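Local structure of Tll0287 protein (Thermosynechococcus elongatus, 5B82) at residues Lys126-Val137 against Asp171-Gln182. The protein binds a heme c through His/Cys axial ligation in a PAS-like domain and probably serves a redox or sensing role, possibly linked to photosynthesis. Residues are numbered along the deposited sequence; the frame is centred on the assembly and turned at random.
Sequences KEGVHYFRRIDV and DLRGMYAVTIPQ. With HEC (heme c), chain B.
V129 and I180, Y131 and V178, and R133 and Y176 are hydrogen-bonded pairs of two antiparallel strands, 128-136 and 172-181, whose axes come within 4.4 Å, with 154° between their N-to-C directions. A classic beta bulge breaks the regular pairing near the heme: R173 and G174 both face I135. The O of I135 takes the N-H of R173 at 2.8 Å and, weakly, that of G174.

I135 lies across the Y176 ring. Its CG1 is anti to the carbonyl carbon (chi1 -61°), which lays CG1 on the ring, nearest CE2. I135 CD1 then sits over the ring centre, 3.7 Å from the Y176 centroid, a CH-pi contact. I135 CD1 also touches heme CMA at 3.5 Å. The Y176 OH bonds to D42 and R45. Replacing Y176 by an alanine is likely to leave the I135 methyl without its ring and D42 and R45 without this hydroxyl partner.

R173 bends at chi2 (72°), which turns its guanidinium over the heme. One face lies above the CMA methyl, and R173 NH2 donates a hydrogen bond to heme propionate oxygen O1A at 2.7 Å. NH1 is held by the O of K92. R173, a heme-binding residue next to the axial ligand H145, brings this bulged end into the heme pocket.

On the other face of the sheet, H130 ND1 and T179 OG1 share a hydrogen bond of 2.9 Å near the ring plane, while NE2 is hydrogen-bonded to D125. The CE methyl of M175 approaches F132 CD1 obliquely at 3.6 Å, with the sulfur in a Met-aromatic contact. R134 NE reaches D136 OD1 in a nearly straight salt bridge, on the syn side of the carboxylate. L172 CD1 lies over one face of that guanidinium.

These are the two central strands of the antiparallel sheet of the PAS-like domain, between 85-89 and 120-125. Helix 103-114 packs on F132 and M175. Helix 28-49 covers the opposite face, at Y131, Y176 and V178.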
loop_
_atom_site.group_PDB
_atom_site.type_symbol
_atom_site.label_atom_id
_atom_site.label_comp_id
_atom_site.label_asym_id
_atom_site.label_seq_id
_atom_site.Cartn_x
_atom_site.Cartn_y
_atom_site.Cartn_z
ATOM N N LYS A 126 -23.317 -0.920 3.395
ATOM C CA LYS A 126 -24.159 -0.951 2.195
ATOM C C LYS A 126 -23.345 -1.233 0.928
ATOM O O LYS A 126 -23.843 -1.839 -0.011
ATOM C CB LYS A 126 -24.930 0.361 2.058
ATOM C CG LYS A 126 -24.040 1.590 2.076
ATOM C CD LYS A 126 -24.840 2.845 2.381
ATOM C CE LYS A 126 -25.255 3.549 1.111
ATOM N NZ LYS A 126 -24.094 4.161 0.409
ATOM N N GLU A 127 -22.077 -0.819 0.914
ATOM C CA GLU A 127 -21.285 -0.944 -0.303
ATOM C C GLU A 127 -20.761 -2.365 -0.483
ATOM O O GLU A 127 -20.476 -2.793 -1.603
ATOM C CB GLU A 127 -20.142 0.076 -0.326
ATOM C CG GLU A 127 -20.588 1.501 0.021
ATOM C CD GLU A 127 -21.545 2.096 -0.992
ATOM O OE1 GLU A 127 -21.542 1.645 -2.158
ATOM O OE2 GLU A 127 -22.303 3.018 -0.620
ATOM N N GLY A 128 -20.663 -3.104 0.622
ATOM C CA GLY A 128 -20.256 -4.494 0.559
ATOM C C GLY A 128 -19.311 -4.841 1.708
ATOM O O GLY A 128 -19.458 -4.320 2.815
ATOM N N VAL A 129 -18.370 -5.736 1.428
ATOM C CA VAL A 129 -17.341 -6.147 2.397
ATOM C C VAL A 129 -16.011 -5.461 2.072
ATOM O O VAL A 129 -15.561 -5.480 0.927
ATOM C CB VAL A 129 -17.146 -7.670 2.380
ATOM C CG1 VAL A 129 -16.252 -8.086 3.497
ATOM C CG2 VAL A 129 -18.469 -8.379 2.518
ATOM N N HIS A 130 -15.384 -4.857 3.081
ATOM C CA HIS A 130 -14.167 -4.085 2.875
ATOM C C HIS A 130 -13.080 -4.641 3.789
ATOM O O HIS A 130 -13.288 -4.741 4.989
ATOM C CB HIS A 130 -14.379 -2.615 3.243
ATOM C CG HIS A 130 -15.600 -1.996 2.635
ATOM N ND1 HIS A 130 -15.572 -1.309 1.442
ATOM C CD2 HIS A 130 -16.876 -1.935 3.074
ATOM C CE1 HIS A 130 -16.782 -0.854 1.169
ATOM N NE2 HIS A 130 -17.592 -1.216 2.145
ATOM N N TYR A 131 -11.928 -4.976 3.221
ATOM C CA TYR A 131 -10.809 -5.459 4.009
ATOM C C TYR A 131 -9.678 -4.463 3.889
ATOM O O TYR A 131 -9.385 -3.980 2.786
ATOM C CB TYR A 131 -10.359 -6.829 3.487
ATOM C CG TYR A 131 -9.106 -7.416 4.143
ATOM C CD1 TYR A 131 -9.145 -7.938 5.433
ATOM C CD2 TYR A 131 -7.902 -7.496 3.449
ATOM C CE1 TYR A 131 -8.014 -8.506 6.024
ATOM C CE2 TYR A 131 -6.754 -8.070 4.040
ATOM C CZ TYR A 131 -6.829 -8.572 5.320
ATOM O OH TYR A 131 -5.702 -9.143 5.905
ATOM N N PHE A 132 -9.059 -4.148 5.028
ATOM C CA PHE A 132 -7.947 -3.218 5.077
ATOM C C PHE A 132 -6.785 -3.906 5.774
ATOM O O PHE A 132 -6.980 -4.601 6.755
ATOM C CB PHE A 132 -8.321 -1.965 5.861
ATOM C CG PHE A 132 -9.531 -1.241 5.299
ATOM C CD1 PHE A 132 -9.381 -0.289 4.310
ATOM C CD2 PHE A 132 -10.801 -1.525 5.770
ATOM C CE1 PHE A 132 -10.503 0.380 3.772
ATOM C CE2 PHE A 132 -11.928 -0.858 5.250
ATOM C CZ PHE A 132 -11.770 0.089 4.255
ATOM N N ARG A 133 -5.583 -3.683 5.270
ATOM C CA ARG A 133 -4.405 -4.294 5.873
ATOM C C ARG A 133 -3.310 -3.244 5.942
ATOM O O ARG A 133 -2.929 -2.652 4.928
ATOM C CB ARG A 133 -3.983 -5.540 5.081
ATOM C CG ARG A 133 -3.003 -6.499 5.842
ATOM C CD ARG A 133 -1.565 -6.198 5.522
ATOM N NE ARG A 133 -0.657 -7.198 6.105
ATOM C CZ ARG A 133 -0.027 -7.049 7.266
ATOM N NH1 ARG A 133 -0.199 -5.936 7.977
ATOM N NH2 ARG A 133 0.789 -8.004 7.715
ATOM N N ARG A 134 -2.814 -2.988 7.146
ATOM C CA ARG A 134 -1.813 -1.938 7.318
ATOM C C ARG A 134 -0.500 -2.243 6.588
ATOM O O ARG A 134 -0.120 -3.402 6.401
ATOM C CB ARG A 134 -1.558 -1.649 8.810
ATOM C CG ARG A 134 -0.357 -2.358 9.403
ATOM C CD ARG A 134 -0.289 -2.215 10.937
ATOM N NE ARG A 134 0.284 -0.954 11.400
ATOM C CZ ARG A 134 -0.268 -0.176 12.329
ATOM N NH1 ARG A 134 -1.422 -0.524 12.889
ATOM N NH2 ARG A 134 0.333 0.948 12.702
ATOM N N ILE A 135 0.167 -1.180 6.162
ATOM C CA ILE A 135 1.510 -1.260 5.602
ATOM C C ILE A 135 2.437 -0.451 6.503
ATOM O O ILE A 135 2.225 0.747 6.706
ATOM C CB ILE A 135 1.562 -0.655 4.193
ATOM C CG1 ILE A 135 0.634 -1.417 3.252
ATOM C CG2 ILE A 135 2.993 -0.685 3.646
ATOM C CD1 ILE A 135 0.265 -0.664 1.990
ATOM N N ASP A 136 3.462 -1.094 7.046
ATOM C CA ASP A 136 4.408 -0.382 7.887
ATOM C C ASP A 136 5.699 -0.093 7.128
ATOM O O ASP A 136 5.962 -0.682 6.081
ATOM C CB ASP A 136 4.691 -1.152 9.179
ATOM C CG ASP A 136 3.502 -1.150 10.142
ATOM O OD1 ASP A 136 2.734 -0.160 10.158
ATOM O OD2 ASP A 136 3.343 -2.140 10.892
ATOM N N VAL A 137 6.495 0.824 7.658
ATOM C CA VAL A 137 7.755 1.189 7.030
ATOM C C VAL A 137 8.889 0.334 7.587
ATOM O O VAL A 137 9.097 0.316 8.794
ATOM C CB VAL A 137 8.071 2.666 7.290
ATOM C CG1 VAL A 137 9.447 3.023 6.752
ATOM C CG2 VAL A 137 6.998 3.557 6.670
ATOM N N ASP A 171 7.010 3.473 11.174
ATOM C CA ASP A 171 5.893 4.361 10.843
ATOM C C ASP A 171 4.763 3.631 10.123
ATOM O O ASP A 171 4.989 2.626 9.456
ATOM C CB ASP A 171 6.358 5.498 9.930
ATOM C CG ASP A 171 7.150 6.551 10.664
ATOM O OD1 ASP A 171 7.488 6.315 11.842
ATOM O OD2 ASP A 171 7.440 7.605 10.054
ATOM N N LEU A 172 3.550 4.162 10.231
ATOM C CA LEU A 172 2.453 3.698 9.387
ATOM C C LEU A 172 2.585 4.307 7.993
ATOM O O LEU A 172 2.485 5.526 7.829
ATOM C CB LEU A 172 1.106 4.076 10.000
ATOM C CG LEU A 172 -0.116 3.778 9.132
ATOM C CD1 LEU A 172 -0.273 2.271 8.930
ATOM C CD2 LEU A 172 -1.352 4.390 9.763
ATOM N N ARG A 173 2.810 3.457 6.992
ATOM C CA ARG A 173 3.022 3.904 5.618
ATOM C C ARG A 173 1.707 4.201 4.892
ATOM O O ARG A 173 1.611 5.153 4.114
ATOM C CB ARG A 173 3.788 2.833 4.839
ATOM C CG ARG A 173 3.890 3.107 3.353
ATOM C CD ARG A 173 4.858 4.256 3.055
ATOM N NE ARG A 173 4.922 4.519 1.620
ATOM C CZ ARG A 173 4.106 5.347 0.971
ATOM N NH1 ARG A 173 3.170 6.011 1.633
ATOM N NH2 ARG A 173 4.234 5.517 -0.340
ATOM N N GLY A 174 0.710 3.369 5.160
ATOM C CA GLY A 174 -0.568 3.405 4.473
ATOM C C GLY A 174 -1.230 2.058 4.682
ATOM O O GLY A 174 -0.970 1.377 5.682
ATOM N N MET A 175 -2.068 1.651 3.738
ATOM C CA MET A 175 -2.809 0.401 3.869
ATOM C C MET A 175 -3.201 -0.139 2.511
ATOM O O MET A 175 -3.202 0.608 1.522
ATOM C CB MET A 175 -4.068 0.619 4.702
ATOM C CG MET A 175 -5.168 1.401 3.980
ATOM S SD MET A 175 -6.498 1.827 5.103
ATOM C CE MET A 175 -7.559 2.776 3.983
ATOM N N TYR A 176 -3.500 -1.439 2.449
ATOM C CA TYR A 176 -4.220 -1.990 1.296
ATOM C C TYR A 176 -5.708 -1.918 1.607
ATOM O O TYR A 176 -6.104 -2.089 2.760
ATOM C CB TYR A 176 -3.845 -3.448 1.033
ATOM C CG TYR A 176 -2.359 -3.679 0.901
ATOM C CD1 TYR A 176 -1.703 -3.467 -0.308
ATOM C CD2 TYR A 176 -1.618 -4.117 1.980
ATOM C CE1 TYR A 176 -0.334 -3.672 -0.424
ATOM C CE2 TYR A 176 -0.261 -4.338 1.872
ATOM C CZ TYR A 176 0.375 -4.107 0.676
ATOM O OH TYR A 176 1.728 -4.316 0.588
ATOM N N ALA A 177 -6.525 -1.668 0.585
ATOM C CA ALA A 177 -7.986 -1.611 0.738
ATOM C C ALA A 177 -8.651 -2.446 -0.347
ATOM O O ALA A 177 -8.415 -2.237 -1.540
ATOM C CB ALA A 177 -8.473 -0.184 0.650
ATOM N N VAL A 178 -9.461 -3.412 0.062
ATOM C CA VAL A 178 -10.194 -4.239 -0.888
ATOM C C VAL A 178 -11.688 -4.149 -0.628
ATOM O O VAL A 178 -12.116 -4.137 0.524
ATOM C CB VAL A 178 -9.776 -5.712 -0.780
ATOM C CG1 VAL A 178 -10.586 -6.573 -1.739
ATOM C CG2 VAL A 178 -8.282 -5.860 -1.034
ATOM N N THR A 179 -12.481 -4.082 -1.694
ATOM C CA THR A 179 -13.926 -4.150 -1.551
ATOM C C THR A 179 -14.504 -5.301 -2.367
ATOM O O THR A 179 -14.232 -5.430 -3.562
ATOM C CB THR A 179 -14.610 -2.842 -1.987
ATOM O OG1 THR A 179 -14.254 -1.793 -1.083
ATOM C CG2 THR A 179 -16.138 -2.997 -1.977
ATOM N N ILE A 180 -15.293 -6.146 -1.708
ATOM C CA ILE A 180 -16.139 -7.097 -2.413
ATOM C C ILE A 180 -17.531 -6.473 -2.510
ATOM O O ILE A 180 -18.278 -6.457 -1.534
ATOM C CB ILE A 180 -16.237 -8.449 -1.694
ATOM C CG1 ILE A 180 -14.848 -8.973 -1.305
ATOM C CG2 ILE A 180 -16.985 -9.456 -2.581
ATOM C CD1 ILE A 180 -14.904 -10.242 -0.478
ATOM N N PRO A 181 -17.870 -5.939 -3.684
ATOM C CA PRO A 181 -19.104 -5.155 -3.840
ATOM C C PRO A 181 -20.366 -5.929 -3.461
ATOM O O PRO A 181 -20.416 -7.137 -3.646
ATOM C CB PRO A 181 -19.120 -4.807 -5.331
ATOM C CG PRO A 181 -18.238 -5.804 -5.970
ATOM C CD PRO A 181 -17.167 -6.124 -4.962
ATOM N N GLN A 182 -21.353 -5.228 -2.913
ATOM C CA GLN A 182 -22.649 -5.805 -2.576
ATOM C C GLN A 182 -23.343 -6.395 -3.814
ATOM O O GLN A 182 -23.867 -7.504 -3.768
ATOM C CB GLN A 182 -23.539 -4.729 -1.941
ATOM C CG GLN A 182 -24.893 -5.210 -1.461
ATOM C CD GLN A 182 -24.906 -5.598 0.018
ATOM O OE1 GLN A 182 -25.100 -6.764 0.357
ATOM N NE2 GLN A 182 -24.734 -4.613 0.900
HETATM FE FE HEC B . 7.234 2.503 -2.240
HETATM C CHA HEC B . 4.501 3.829 -3.757
HETATM C CHB HEC B . 5.209 1.538 0.440
HETATM C CHC HEC B . 9.853 0.935 -0.767
HETATM C CHD HEC B . 9.311 3.787 -4.657
HETATM N NA HEC B . 5.240 2.708 -1.716
HETATM C C1A HEC B . 4.266 3.179 -2.573
HETATM C C2A HEC B . 2.966 2.888 -1.999
HETATM C C3A HEC B . 3.179 2.252 -0.841
HETATM C C4A HEC B . 4.600 2.132 -0.638
HETATM C CMA HEC B . 2.123 1.731 0.148
HETATM C CAA HEC B . 1.590 3.230 -2.625
HETATM C CBA HEC B . 0.970 4.483 -2.007
HETATM C CGA HEC B . 1.562 5.719 -2.628
HETATM O O1A HEC B . 2.221 6.502 -1.901
HETATM O O2A HEC B . 1.411 5.914 -3.862
HETATM N NB HEC B . 7.468 1.463 -0.489
HETATM C C1B HEC B . 6.516 1.123 0.449
HETATM C C2B HEC B . 7.125 0.259 1.439
HETATM C C3B HEC B . 8.408 0.101 1.109
HETATM C C4B HEC B . 8.648 0.843 -0.112
HETATM C CMB HEC B . 6.412 -0.323 2.687
HETATM C CAB HEC B . 9.460 -0.739 1.872
HETATM C CBB HEC B . 9.107 -2.247 1.813
HETATM N NC HEC B . 9.218 2.416 -2.624
HETATM C C1C HEC B . 10.119 1.656 -1.913
HETATM C C2C HEC B . 11.360 1.626 -2.659
HETATM C C3C HEC B . 11.260 2.519 -3.659
HETATM C C4C HEC B . 9.879 2.964 -3.704
HETATM C CMC HEC B . 12.670 1.041 -2.080
HETATM C CAC HEC B . 12.365 2.939 -4.666
HETATM C CBC HEC B . 12.980 1.783 -5.489
HETATM N ND HEC B . 6.975 3.679 -3.895
HETATM C C1D HEC B . 7.959 3.971 -4.834
HETATM C C2D HEC B . 7.327 4.505 -6.026
HETATM C C3D HEC B . 5.835 4.518 -5.721
HETATM C C4D HEC B . 5.708 3.994 -4.389
HETATM C CMD HEC B . 8.007 4.970 -7.330
HETATM C CAD HEC B . 4.680 4.967 -6.642
HETATM C CBD HEC B . 4.290 3.714 -7.417
HETATM C CGD HEC B . 3.035 3.932 -8.233
HETATM O O1D HEC B . 3.049 4.773 -9.160
HETATM O O2D HEC B . 2.025 3.251 -7.950
#